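PDB 3POR: porin from Rhodobacter capsulatus, which forms homotrimers of barrel channels in the bacterial outer membrane that let small hydrophilic solutes up to about 0.6 kDa diffuse passively. Local coordinates for residues Arg26-Met31 / Gly42-Ala47; Met72-Gly77 / Glu114-Leu119; Val118-Tyr123 / Ala131-Asp136; Asn160-Leu165 / Ala187-Phe192. All coordinates share one frame; numbering follows the deposited sequence.

Contact 1. Residues Arg26-Met31 / Gly42-Ala47; sequences RVLFTM and GASFKA
Phe-29 and Phe-45 face each other as a hydrogen-bonded pair of antiparallel strands: Phe-29 N donates to Phe-45 O over 3.1 Å and almost straight, and Phe-45 N returns a bond to Phe-29 O. Met-31 and Ala-43 are joined in the same reciprocal way, and Ala-47 N closes the ladder on Val-27 O at 2.8 Å. The apolar contacts lie on the face that carries the two phenylalanines. Phe-45 CG stands between its own backbone N and carbonyl carbon (chi1 63°), which brings the ring beside Phe-29, whose CD2 lies over one of its faces, 3.8 Å from Phe-45 CE1; the planes are inclined at 40°. The bent end of Met-31 sets CE 3.6 Å from Ala-43 CB and obliquely near the Phe-45 ring. The two strands, 19-34 and 40-46, form a hairpin of the 16-stranded porin barrel, and this apolar face is packed against two neighbouring subunits: Phe-29 meets Val-27 of one, while Val-27 meets Phe-45 of the other. The opposite face is mostly polar, with Leu-28 among the charged and hydroxyl side chains. Lys-46 CE lies 3.7 Å from Arg-26 NH1, over one face of the guanidinium, with the like charges of Arg-26 NH1 and Lys-46 NZ 4.1 Å apart; Asp-7 probably offsets them through its salt bridge to Arg-26 NE. Nearby, a water is bound by Thr-30 OG1 and more weakly by Ser-44 OG.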
loop_
_atom_site.group_PDB
_atom_site.type_symbol
_atom_site.label_atom_id
_atom_site.label_comp_id
_atom_site.label_asym_id
_atom_site.label_seq_id
_atom_site.Cartn_x
_atom_site.Cartn_y
_atom_site.Cartn_z
ATOM N N ARG A 26 -1.931 11.561 3.220
ATOM C CA ARG A 26 -2.754 10.589 2.496
ATOM C C ARG A 26 -2.888 11.030 1.031
ATOM O O ARG A 26 -2.593 12.208 0.780
ATOM C CB ARG A 26 -4.109 10.525 3.125
ATOM C CG ARG A 26 -4.058 10.241 4.628
ATOM C CD ARG A 26 -5.434 9.878 5.198
ATOM N NE ARG A 26 -6.384 10.959 4.980
ATOM C CZ ARG A 26 -7.660 10.888 5.298
ATOM N NH1 ARG A 26 -8.103 9.768 5.835
ATOM N NH2 ARG A 26 -8.457 11.948 5.146
ATOM N N VAL A 27 -3.353 10.170 0.103
ATOM C CA VAL A 27 -3.496 10.397 -1.335
ATOM C C VAL A 27 -4.755 9.649 -1.645
ATOM O O VAL A 27 -4.877 8.496 -1.203
ATOM C CB VAL A 27 -2.355 9.760 -2.186
ATOM C CG1 VAL A 27 -2.713 9.564 -3.647
ATOM C CG2 VAL A 27 -1.153 10.695 -2.093
ATOM N N LEU A 28 -5.637 10.277 -2.400
ATOM C CA LEU A 28 -6.904 9.690 -2.738
ATOM C C LEU A 28 -6.919 9.507 -4.237
ATOM O O LEU A 28 -6.480 10.439 -4.879
ATOM C CB LEU A 28 -8.016 10.589 -2.338
ATOM C CG LEU A 28 -9.390 10.173 -2.853
ATOM C CD1 LEU A 28 -10.021 8.976 -2.137
ATOM C CD2 LEU A 28 -10.282 11.348 -2.572
ATOM N N PHE A 29 -7.304 8.335 -4.773
ATOM C CA PHE A 29 -7.427 7.984 -6.167
ATOM C C PHE A 29 -8.908 8.068 -6.422
ATOM O O PHE A 29 -9.656 7.355 -5.750
ATOM C CB PHE A 29 -7.139 6.580 -6.470
ATOM C CG PHE A 29 -5.721 6.268 -6.192
ATOM C CD1 PHE A 29 -4.769 6.632 -7.093
ATOM C CD2 PHE A 29 -5.382 5.668 -5.014
ATOM C CE1 PHE A 29 -3.455 6.391 -6.782
ATOM C CE2 PHE A 29 -4.057 5.423 -4.696
ATOM C CZ PHE A 29 -3.097 5.790 -5.581
ATOM N N THR A 30 -9.358 8.900 -7.355
ATOM C CA THR A 30 -10.775 9.052 -7.713
ATOM C C THR A 30 -10.809 8.610 -9.147
ATOM O O THR A 30 -10.011 9.119 -9.920
ATOM C CB THR A 30 -11.176 10.478 -7.668
ATOM O OG1 THR A 30 -11.060 10.896 -6.320
ATOM C CG2 THR A 30 -12.555 10.693 -8.145
ATOM N N MET A 31 -11.622 7.699 -9.573
ATOM C CA MET A 31 -11.610 7.231 -10.916
ATOM C C MET A 31 -13.028 7.470 -11.377
ATOM O O MET A 31 -13.950 7.273 -10.571
ATOM C CB MET A 31 -11.295 5.793 -10.891
ATOM C CG MET A 31 -10.005 5.565 -10.188
ATOM S SD MET A 31 -9.472 3.896 -10.518
ATOM C CE MET A 31 -10.113 2.981 -9.151
ATOM N N GLY A 42 -17.831 4.995 -11.107
ATOM C CA GLY A 42 -16.520 5.375 -10.592
ATOM C C GLY A 42 -16.132 4.523 -9.422
ATOM O O GLY A 42 -16.861 3.594 -9.082
ATOM N N ALA A 43 -15.033 4.890 -8.806
ATOM C CA ALA A 43 -14.456 4.111 -7.765
ATOM C C ALA A 43 -13.509 5.003 -7.059
ATOM O O ALA A 43 -12.994 5.877 -7.732
ATOM C CB ALA A 43 -13.660 2.980 -8.336
ATOM N N SER A 44 -13.277 4.898 -5.774
ATOM C CA SER A 44 -12.161 5.614 -5.174
ATOM C C SER A 44 -11.662 4.973 -3.889
ATOM O O SER A 44 -12.429 4.297 -3.208
ATOM C CB SER A 44 -12.497 7.048 -4.816
ATOM O OG SER A 44 -13.532 7.270 -3.867
ATOM N N PHE A 45 -10.420 5.133 -3.501
ATOM C CA PHE A 45 -9.926 4.606 -2.259
ATOM C C PHE A 45 -8.671 5.417 -1.898
ATOM O O PHE A 45 -8.206 6.128 -2.824
ATOM C CB PHE A 45 -9.702 3.121 -2.505
ATOM C CG PHE A 45 -8.694 2.649 -3.532
ATOM C CD1 PHE A 45 -7.349 2.527 -3.177
ATOM C CD2 PHE A 45 -9.115 2.386 -4.811
ATOM C CE1 PHE A 45 -6.368 2.147 -4.084
ATOM C CE2 PHE A 45 -8.153 2.016 -5.711
ATOM C CZ PHE A 45 -6.798 1.898 -5.356
ATOM N N LYS A 46 -8.147 5.441 -0.635
ATOM C CA LYS A 46 -6.942 6.205 -0.364
ATOM C C LYS A 46 -5.744 5.326 -0.496
ATOM O O LYS A 46 -5.953 4.132 -0.321
ATOM C CB LYS A 46 -6.854 6.767 1.004
ATOM C CG LYS A 46 -8.035 7.639 1.088
ATOM C CD LYS A 46 -7.892 8.641 2.178
ATOM C CE LYS A 46 -9.263 9.299 2.319
ATOM N NZ LYS A 46 -10.305 8.318 2.640
ATOM N N ALA A 47 -4.509 5.782 -0.674
ATOM C CA ALA A 47 -3.424 4.852 -0.925
ATOM C C ALA A 47 -3.131 3.789 0.180
ATOM O O ALA A 47 -2.813 2.608 -0.048
ATOM C CB ALA A 47 -2.231 5.698 -1.163
HETATM O O HOH W 1 -13.197 10.655 -4.396
#

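Contact 2. Residues Met72-Gly77 / Glu114-Leu119; sequences MGDALG and EDNPVL
Met-72 and Leu-119 lie across from each other as a non-hydrogen-bonded pair, their side chains on one face of the sheet and crossing at a slant. The methionine chain runs out with CG anti to the backbone N (chi1 -176°) and bends only at its last torsion, which brings CE against the Leu-119 branch CD1. Nearer the backbone, Met-72 CG passes 3.8 Å from Pro-117 CB. Pro-117 follows a cis peptide bond, and its CB also packs on the backbone of Gly-73, 3.6 Å from Gly-73 N. Strands 68-73 and 118-125, neighbours in the porin barrel, are joined here at their ends by paired bonds: Gly-73 N to Val-118 O at 3.0 Å and Val-118 N to Gly-73 O at 2.8 Å, each donor in the plane of the carbonyl it meets. On the other face, Val-118 points CG2 at two backbone oxygens, 3.4 Å from Gly-73 O and 3.6 Å from Ala-75 O. Beyond the last strand pair the Asn-116 amide crosses Asp-74 obliquely, its plane 37° from that of the carboxylate, and ND2 comes within 3.5 Å of Asp-74 CB. That nitrogen is used elsewhere, donating to Glu-57 O. With the amide of Asn-116 cut back to an alanine, Glu-57 O is likely to lose this donor and a gap to open beside Asp-74. Ser-23 of a neighbouring subunit packs on both Met-72 and Pro-117.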
loop_
_atom_site.group_PDB
_atom_site.type_symbol
_atom_site.label_atom_id
_atom_site.label_comp_id
_atom_site.label_asym_id
_atom_site.label_seq_id
_atom_site.Cartn_x
_atom_site.Cartn_y
_atom_site.Cartn_z
ATOM N N MET A 72 -21.104 0.318 -3.531
ATOM C CA MET A 72 -20.794 -0.905 -2.857
ATOM C C MET A 72 -19.394 -0.805 -2.324
ATOM O O MET A 72 -18.610 -0.133 -2.976
ATOM C CB MET A 72 -20.915 -2.030 -3.819
ATOM C CG MET A 72 -20.695 -3.371 -3.167
ATOM S SD MET A 72 -21.284 -4.733 -4.183
ATOM C CE MET A 72 -22.987 -4.271 -4.322
ATOM N N GLY A 73 -19.052 -1.337 -1.133
ATOM C CA GLY A 73 -17.697 -1.285 -0.623
ATOM C C GLY A 73 -17.796 -0.913 0.820
ATOM O O GLY A 73 -18.641 -1.452 1.520
ATOM N N ASP A 74 -16.999 0.003 1.312
ATOM C CA ASP A 74 -17.150 0.579 2.616
ATOM C C ASP A 74 -18.090 1.799 2.481
ATOM O O ASP A 74 -17.753 2.962 2.762
ATOM C CB ASP A 74 -15.760 0.963 3.068
ATOM C CG ASP A 74 -15.618 1.766 4.356
ATOM O OD1 ASP A 74 -16.470 1.728 5.243
ATOM O OD2 ASP A 74 -14.627 2.467 4.478
ATOM N N ALA A 75 -19.318 1.561 2.005
ATOM C CA ALA A 75 -20.317 2.571 1.762
ATOM C C ALA A 75 -20.811 3.086 3.097
ATOM O O ALA A 75 -20.984 2.269 4.003
ATOM C CB ALA A 75 -21.452 1.938 1.019
ATOM N N LEU A 76 -21.014 4.381 3.310
ATOM C CA LEU A 76 -21.710 4.883 4.487
ATOM C C LEU A 76 -23.107 4.289 4.639
ATOM O O LEU A 76 -23.621 3.670 3.708
ATOM C CB LEU A 76 -21.863 6.355 4.418
ATOM C CG LEU A 76 -20.673 7.274 4.475
ATOM C CD1 LEU A 76 -21.272 8.671 4.432
ATOM C CD2 LEU A 76 -19.879 7.224 5.762
ATOM N N GLY A 77 -23.725 4.365 5.812
ATOM C CA GLY A 77 -25.017 3.804 6.023
ATOM C C GLY A 77 -25.993 4.890 5.607
ATOM O O GLY A 77 -25.663 6.084 5.621
ATOM N N GLU A 114 -17.238 -5.345 9.612
ATOM C CA GLU A 114 -16.875 -6.727 9.315
ATOM C C GLU A 114 -17.614 -7.238 8.088
ATOM O O GLU A 114 -17.040 -8.039 7.367
ATOM C CB GLU A 114 -17.178 -7.631 10.565
ATOM C CG GLU A 114 -18.458 -7.411 11.486
ATOM C CD GLU A 114 -19.731 -8.303 11.369
ATOM O OE1 GLU A 114 -19.715 -9.375 10.727
ATOM O OE2 GLU A 114 -20.761 -7.907 11.949
ATOM N N ASP A 115 -18.823 -6.706 7.856
ATOM C CA ASP A 115 -19.772 -7.080 6.834
ATOM C C ASP A 115 -19.448 -6.685 5.415
ATOM O O ASP A 115 -19.961 -7.299 4.468
ATOM C CB ASP A 115 -21.136 -6.491 7.159
ATOM C CG ASP A 115 -22.044 -7.265 8.120
ATOM O OD1 ASP A 115 -22.376 -8.425 7.813
ATOM O OD2 ASP A 115 -22.460 -6.689 9.138
ATOM N N ASN A 116 -18.639 -5.624 5.349
ATOM C CA ASN A 116 -18.223 -4.964 4.124
ATOM C C ASN A 116 -17.732 -5.856 2.973
ATOM O O ASN A 116 -16.834 -6.654 3.247
ATOM C CB ASN A 116 -17.119 -3.971 4.404
ATOM C CG ASN A 116 -17.509 -2.682 5.077
ATOM O OD1 ASN A 116 -18.623 -2.404 5.556
ATOM N ND2 ASN A 116 -16.507 -1.829 5.110
ATOM N N PRO A 117 -18.087 -5.783 1.652
ATOM C CA PRO A 117 -18.699 -4.637 1.017
ATOM C C PRO A 117 -20.153 -4.638 1.453
ATOM O O PRO A 117 -20.855 -5.659 1.394
ATOM C CB PRO A 117 -18.516 -4.884 -0.461
ATOM C CG PRO A 117 -17.663 -6.126 -0.586
ATOM C CD PRO A 117 -17.984 -6.875 0.671
ATOM N N VAL A 118 -20.545 -3.489 1.990
ATOM C CA VAL A 118 -21.953 -3.236 2.222
ATOM C C VAL A 118 -22.496 -2.440 1.008
ATOM O O VAL A 118 -21.696 -1.995 0.176
ATOM C CB VAL A 118 -22.044 -2.518 3.554
ATOM C CG1 VAL A 118 -21.586 -3.588 4.535
ATOM C CG2 VAL A 118 -21.193 -1.294 3.724
ATOM N N LEU A 119 -23.785 -2.303 0.771
ATOM C CA LEU A 119 -24.376 -1.645 -0.385
ATOM C C LEU A 119 -25.046 -0.325 -0.002
ATOM O O LEU A 119 -25.730 -0.401 1.000
ATOM C CB LEU A 119 -25.418 -2.579 -0.955
ATOM C CG LEU A 119 -26.269 -2.158 -2.115
ATOM C CD1 LEU A 119 -25.455 -2.361 -3.354
ATOM C CD2 LEU A 119 -27.422 -3.082 -2.361
#

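Contact 3. Residues Val118-Tyr123 / Ala131-Asp136; sequences VLLYTY and AASMSD
Leu-120 stands opposite Ser-133 in a non-hydrogen-bonded pair of the hairpin made by strands 118-125 and 128-134, and its side chain leaves on the face shared with Thr-122 and Ala-131. From CB, CG lies anti to the backbone N (chi1 167°), and the second torsion turns the CD1 branch across to the partner strand. There CD1 rests 3.7 Å from Ala-132 O and 4.1 Å from Ser-133 CB, with Ala-131 CB at the limit of contact. The other branch, CD2, points to the loop after strand 68-73, where it packs near Leu-76 O, and Ala-81 of helix 78-83 also touches the leucine. Farther along this face Thr-122 CG2 meets Ala-131 CB at 3.8 Å. The backbone bonds flank Leu-120. Tyr-121 N reaches Ala-132 O at 2.8 Å in a nearly straight bond (175°), and Ala-132 N answers to Tyr-121 O; on the other side Leu-119 N binds Met-134 O at 3.1 Å, whereas the return bond from Met-134 N is weak. The polar tips serve other elements: Ser-133 OG bonds to Ala-78 N at the start of helix 78-83, and Tyr-121 OH to Phe-67 O. Cohesion between the two strands thus comes chiefly from the backbone ladder, supplemented by small methyl contacts, while the hydroxyls of Ser-133 and Tyr-121 tie the hairpin to helix 78-83 and to the connection between strands 60-65 and 68-73.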
loop_
_atom_site.group_PDB
_atom_site.type_symbol
_atom_site.label_atom_id
_atom_site.label_comp_id
_atom_site.label_asym_id
_atom_site.label_seq_id
_atom_site.Cartn_x
_atom_site.Cartn_y
_atom_site.Cartn_z
ATOM N N VAL A 118 -20.545 -3.489 1.990
ATOM C CA VAL A 118 -21.953 -3.236 2.222
ATOM C C VAL A 118 -22.496 -2.440 1.008
ATOM O O VAL A 118 -21.696 -1.995 0.176
ATOM C CB VAL A 118 -22.044 -2.518 3.554
ATOM C CG1 VAL A 118 -21.586 -3.588 4.535
ATOM C CG2 VAL A 118 -21.193 -1.294 3.724
ATOM N N LEU A 119 -23.785 -2.303 0.771
ATOM C CA LEU A 119 -24.376 -1.645 -0.385
ATOM C C LEU A 119 -25.046 -0.325 -0.002
ATOM O O LEU A 119 -25.730 -0.401 1.000
ATOM C CB LEU A 119 -25.418 -2.579 -0.955
ATOM C CG LEU A 119 -26.269 -2.158 -2.115
ATOM C CD1 LEU A 119 -25.455 -2.361 -3.354
ATOM C CD2 LEU A 119 -27.422 -3.082 -2.361
ATOM N N LEU A 120 -24.976 0.870 -0.585
ATOM C CA LEU A 120 -25.810 2.014 -0.199
ATOM C C LEU A 120 -26.606 2.425 -1.447
ATOM O O LEU A 120 -26.048 2.484 -2.562
ATOM C CB LEU A 120 -24.949 3.150 0.233
ATOM C CG LEU A 120 -25.560 4.489 0.381
ATOM C CD1 LEU A 120 -26.499 4.464 1.517
ATOM C CD2 LEU A 120 -24.511 5.505 0.677
ATOM N N TYR A 121 -27.904 2.639 -1.322
ATOM C CA TYR A 121 -28.714 3.141 -2.414
ATOM C C TYR A 121 -29.195 4.549 -2.052
ATOM O O TYR A 121 -29.641 4.743 -0.924
ATOM C CB TYR A 121 -29.918 2.272 -2.664
ATOM C CG TYR A 121 -30.893 2.915 -3.661
ATOM C CD1 TYR A 121 -30.687 2.873 -5.044
ATOM C CD2 TYR A 121 -32.000 3.563 -3.152
ATOM C CE1 TYR A 121 -31.586 3.476 -5.899
ATOM C CE2 TYR A 121 -32.897 4.172 -3.987
ATOM C CZ TYR A 121 -32.682 4.119 -5.338
ATOM O OH TYR A 121 -33.626 4.741 -6.111
ATOM N N THR A 122 -29.126 5.554 -2.919
ATOM C CA THR A 122 -29.574 6.897 -2.563
ATOM C C THR A 122 -30.276 7.389 -3.792
ATOM O O THR A 122 -30.035 6.913 -4.902
ATOM C CB THR A 122 -28.454 7.878 -2.266
ATOM O OG1 THR A 122 -27.476 7.539 -3.215
ATOM C CG2 THR A 122 -27.770 7.781 -0.935
ATOM N N TYR A 123 -31.163 8.339 -3.624
ATOM C CA TYR A 123 -31.940 8.860 -4.731
ATOM C C TYR A 123 -32.428 10.248 -4.354
ATOM O O TYR A 123 -33.054 10.306 -3.313
ATOM C CB TYR A 123 -33.063 7.896 -4.941
ATOM C CG TYR A 123 -34.047 8.434 -5.905
ATOM C CD1 TYR A 123 -33.789 8.229 -7.226
ATOM C CD2 TYR A 123 -35.171 9.139 -5.501
ATOM C CE1 TYR A 123 -34.675 8.742 -8.166
ATOM C CE2 TYR A 123 -36.068 9.667 -6.428
ATOM C CZ TYR A 123 -35.801 9.453 -7.770
ATOM O OH TYR A 123 -36.652 9.909 -8.761
ATOM N N ALA A 131 -32.438 7.123 1.118
ATOM C CA ALA A 131 -31.244 6.310 1.135
ATOM C C ALA A 131 -31.627 5.016 1.824
ATOM O O ALA A 131 -32.431 5.065 2.765
ATOM C CB ALA A 131 -30.163 6.992 1.936
ATOM N N ALA A 132 -31.105 3.851 1.462
ATOM C CA ALA A 132 -31.395 2.575 2.081
ATOM C C ALA A 132 -30.045 1.865 2.062
ATOM O O ALA A 132 -29.294 2.087 1.096
ATOM C CB ALA A 132 -32.324 1.778 1.243
ATOM N N SER A 133 -29.642 1.069 3.068
ATOM C CA SER A 133 -28.392 0.307 3.008
ATOM C C SER A 133 -28.447 -1.087 3.626
ATOM O O SER A 133 -29.333 -1.317 4.451
ATOM C CB SER A 133 -27.339 1.093 3.672
ATOM O OG SER A 133 -27.769 1.743 4.847
ATOM N N MET A 134 -27.568 -2.043 3.290
ATOM C CA MET A 134 -27.515 -3.339 3.912
ATOM C C MET A 134 -26.284 -4.153 3.624
ATOM O O MET A 134 -25.591 -3.907 2.650
ATOM C CB MET A 134 -28.692 -4.138 3.482
ATOM C CG MET A 134 -28.739 -4.317 1.989
ATOM S SD MET A 134 -30.075 -5.384 1.407
ATOM C CE MET A 134 -29.179 -6.781 0.784
ATOM N N SER A 135 -25.972 -5.162 4.429
ATOM C CA SER A 135 -24.957 -6.129 4.114
ATOM C C SER A 135 -25.681 -7.222 3.390
ATOM O O SER A 135 -26.888 -7.217 3.202
ATOM C CB SER A 135 -24.352 -6.722 5.351
ATOM O OG SER A 135 -25.303 -7.087 6.345
ATOM N N ASP A 136 -24.907 -8.180 2.935
ATOM C CA ASP A 136 -25.425 -9.420 2.353
ATOM C C ASP A 136 -25.886 -10.503 3.354
ATOM O O ASP A 136 -26.481 -11.499 2.922
ATOM C CB ASP A 136 -24.350 -10.044 1.433
ATOM C CG ASP A 136 -22.860 -10.028 1.828
ATOM O OD1 ASP A 136 -22.477 -9.492 2.884
ATOM O OD2 ASP A 136 -22.070 -10.539 1.033
#

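Contact 4. Residues Asn160-Leu165 / Ala187-Phe192; sequences NYTVGL and AAIAKF
A beta hairpin of the barrel wall, made of strands 161-171 and 181-192, is held here close to the open end of its antiparallel ladder. Thr-162 pairs with Ile-189 through bonds in both directions, Thr-162 N lying 2.8 Å from Ile-189 O; Gly-164 and Ala-187 repeat the arrangement, and Lys-191 N adds a bond of 3.1 Å to Asn-160 O. On the face bearing Tyr-161, Val-163 and Ala-188, the tyrosine CG is anti to its carbonyl carbon (chi1 -52°), which leans the ring across to the partner strand. Its CD1 then lies 3.5 Å from Ala-190 CB, and its CE1 comes as near to Phe-192 CE1, an atom that sits at the tyrosine edge in the ring plane. The two ring planes are turned 74° from one another, and Tyr-161 OH lies in plane at the edge of Phe-192, 3.7 Å from Phe-192 CE1. Replacing Tyr-161 with a serine would probably leave the Phe-192 ring freer to turn and uncover the methyl of Ala-190. On the other face the bent chain of Lys-191 lays CE 3.4 Å from Asn-160 O and carries NZ to a weak bond with Thr-162 OG1, while Ile-189 CD1 packs 4.1 Å from Thr-162 CB. Strand 148-158 borders the hairpin next to 161-171, with Phe-158 set edge-to-face with Tyr-161; strand 195-207 adjoins 181-192, and Phe-83 of helix 78-83 packs on Ala-187 and Ile-189.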
loop_
_atom_site.group_PDB
_atom_site.type_symbol
_atom_site.label_atom_id
_atom_site.label_comp_id
_atom_site.label_asym_id
_atom_site.label_seq_id
_atom_site.Cartn_x
_atom_site.Cartn_y
_atom_site.Cartn_z
ATOM N N ASN A 160 -34.160 26.629 3.775
ATOM C CA ASN A 160 -32.985 26.807 4.601
ATOM C C ASN A 160 -32.587 25.592 5.430
ATOM O O ASN A 160 -31.600 25.589 6.185
ATOM C CB ASN A 160 -33.275 28.008 5.510
ATOM C CG ASN A 160 -32.254 29.156 5.553
ATOM O OD1 ASN A 160 -32.364 30.027 6.431
ATOM N ND2 ASN A 160 -31.285 29.298 4.634
ATOM N N TYR A 161 -33.405 24.569 5.333
ATOM C CA TYR A 161 -33.331 23.570 6.328
ATOM C C TYR A 161 -33.558 22.320 5.642
ATOM O O TYR A 161 -34.380 22.280 4.728
ATOM C CB TYR A 161 -34.447 23.619 7.367
ATOM C CG TYR A 161 -34.702 24.935 8.076
ATOM C CD1 TYR A 161 -33.664 25.761 8.423
ATOM C CD2 TYR A 161 -35.979 25.366 8.267
ATOM C CE1 TYR A 161 -33.900 27.016 8.923
ATOM C CE2 TYR A 161 -36.221 26.627 8.777
ATOM C CZ TYR A 161 -35.179 27.456 9.090
ATOM O OH TYR A 161 -35.396 28.761 9.482
ATOM N N THR A 162 -32.897 21.337 6.191
ATOM C CA THR A 162 -33.244 19.999 5.811
ATOM C C THR A 162 -33.773 19.418 7.086
ATOM O O THR A 162 -33.301 19.777 8.166
ATOM C CB THR A 162 -32.031 19.258 5.390
ATOM O OG1 THR A 162 -31.421 20.057 4.369
ATOM C CG2 THR A 162 -32.355 17.849 4.964
ATOM N N VAL A 163 -34.820 18.655 7.063
ATOM C CA VAL A 163 -35.072 17.889 8.230
ATOM C C VAL A 163 -35.223 16.490 7.710
ATOM O O VAL A 163 -35.610 16.327 6.544
ATOM C CB VAL A 163 -36.321 18.317 8.958
ATOM C CG1 VAL A 163 -36.136 19.761 9.405
ATOM C CG2 VAL A 163 -37.516 18.068 8.118
ATOM N N GLY A 164 -34.880 15.452 8.488
ATOM C CA GLY A 164 -35.038 14.080 8.012
ATOM C C GLY A 164 -35.129 13.109 9.160
ATOM O O GLY A 164 -34.984 13.463 10.337
ATOM N N LEU A 165 -35.368 11.862 8.781
ATOM C CA LEU A 165 -35.372 10.770 9.720
ATOM C C LEU A 165 -34.852 9.491 9.113
ATOM O O LEU A 165 -34.812 9.303 7.886
ATOM C CB LEU A 165 -36.756 10.569 10.252
ATOM C CG LEU A 165 -37.896 9.837 9.625
ATOM C CD1 LEU A 165 -37.822 8.308 9.700
ATOM C CD2 LEU A 165 -39.070 10.225 10.493
ATOM N N ALA A 187 -33.194 14.434 12.464
ATOM C CA ALA A 187 -32.105 15.354 12.393
ATOM C C ALA A 187 -32.641 16.550 11.679
ATOM O O ALA A 187 -33.552 16.480 10.857
ATOM C CB ALA A 187 -31.035 14.760 11.594
ATOM N N ALA A 188 -32.035 17.658 11.945
ATOM C CA ALA A 188 -32.512 18.875 11.396
ATOM C C ALA A 188 -31.245 19.631 11.107
ATOM O O ALA A 188 -30.457 19.801 12.055
ATOM C CB ALA A 188 -33.294 19.639 12.431
ATOM N N ILE A 189 -31.009 20.060 9.851
ATOM C CA ILE A 189 -29.823 20.849 9.511
ATOM C C ILE A 189 -30.271 22.244 9.031
ATOM O O ILE A 189 -31.196 22.302 8.186
ATOM C CB ILE A 189 -29.060 20.094 8.429
ATOM C CG1 ILE A 189 -28.630 18.738 8.863
ATOM C CG2 ILE A 189 -27.785 20.817 8.165
ATOM C CD1 ILE A 189 -29.430 17.690 8.090
ATOM N N ALA A 190 -29.669 23.341 9.490
ATOM C CA ALA A 190 -30.131 24.655 9.135
ATOM C C ALA A 190 -28.925 25.461 8.764
ATOM O O ALA A 190 -27.976 25.400 9.558
ATOM C CB ALA A 190 -30.802 25.307 10.331
ATOM N N LYS A 191 -28.863 26.169 7.629
ATOM C CA LYS A 191 -27.703 27.045 7.337
ATOM C C LYS A 191 -28.221 28.468 7.348
ATOM O O LYS A 191 -29.266 28.745 6.767
ATOM C CB LYS A 191 -27.036 26.863 5.961
ATOM C CG LYS A 191 -27.847 26.003 4.992
ATOM C CD LYS A 191 -27.739 24.459 5.203
ATOM C CE LYS A 191 -29.081 23.712 4.993
ATOM N NZ LYS A 191 -28.922 22.305 4.629
ATOM N N PHE A 192 -27.613 29.430 8.019
ATOM C CA PHE A 192 -28.152 30.771 8.076
ATOM C C PHE A 192 -26.969 31.640 7.759
ATOM O O PHE A 192 -26.237 32.095 8.644
ATOM C CB PHE A 192 -28.588 31.128 9.444
ATOM C CG PHE A 192 -29.661 30.275 10.066
ATOM C CD1 PHE A 192 -30.948 30.347 9.584
ATOM C CD2 PHE A 192 -29.337 29.492 11.151
ATOM C CE1 PHE A 192 -31.924 29.625 10.217
ATOM C CE2 PHE A 192 -30.318 28.763 11.784
ATOM C CZ PHE A 192 -31.605 28.840 11.312
#

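All four contacts join neighbouring strands of one barrel, but their settings differ. Contact 2 is buried, contacts 1 and 3 are partly so, and contact 4 lies at the surface. Contacts 2 and 3, with centres about 8 Å apart, share Val-118 and Leu-119 and so link three successive strands through 118-125. Contacts 1, 2 and 3 all touch neighbouring subunits; contact 4 touches none. Aromatic pairs occur in contacts 1 and 4, the first within the trimer packing and the second on the outer surface of the protein. Lysine side chains reach across contacts 1 and 4; contact 2 sets the Asp-74 carboxylate beside an amide, next to its aliphatic contacts, and contact 3 has chiefly aliphatic side-chain contacts.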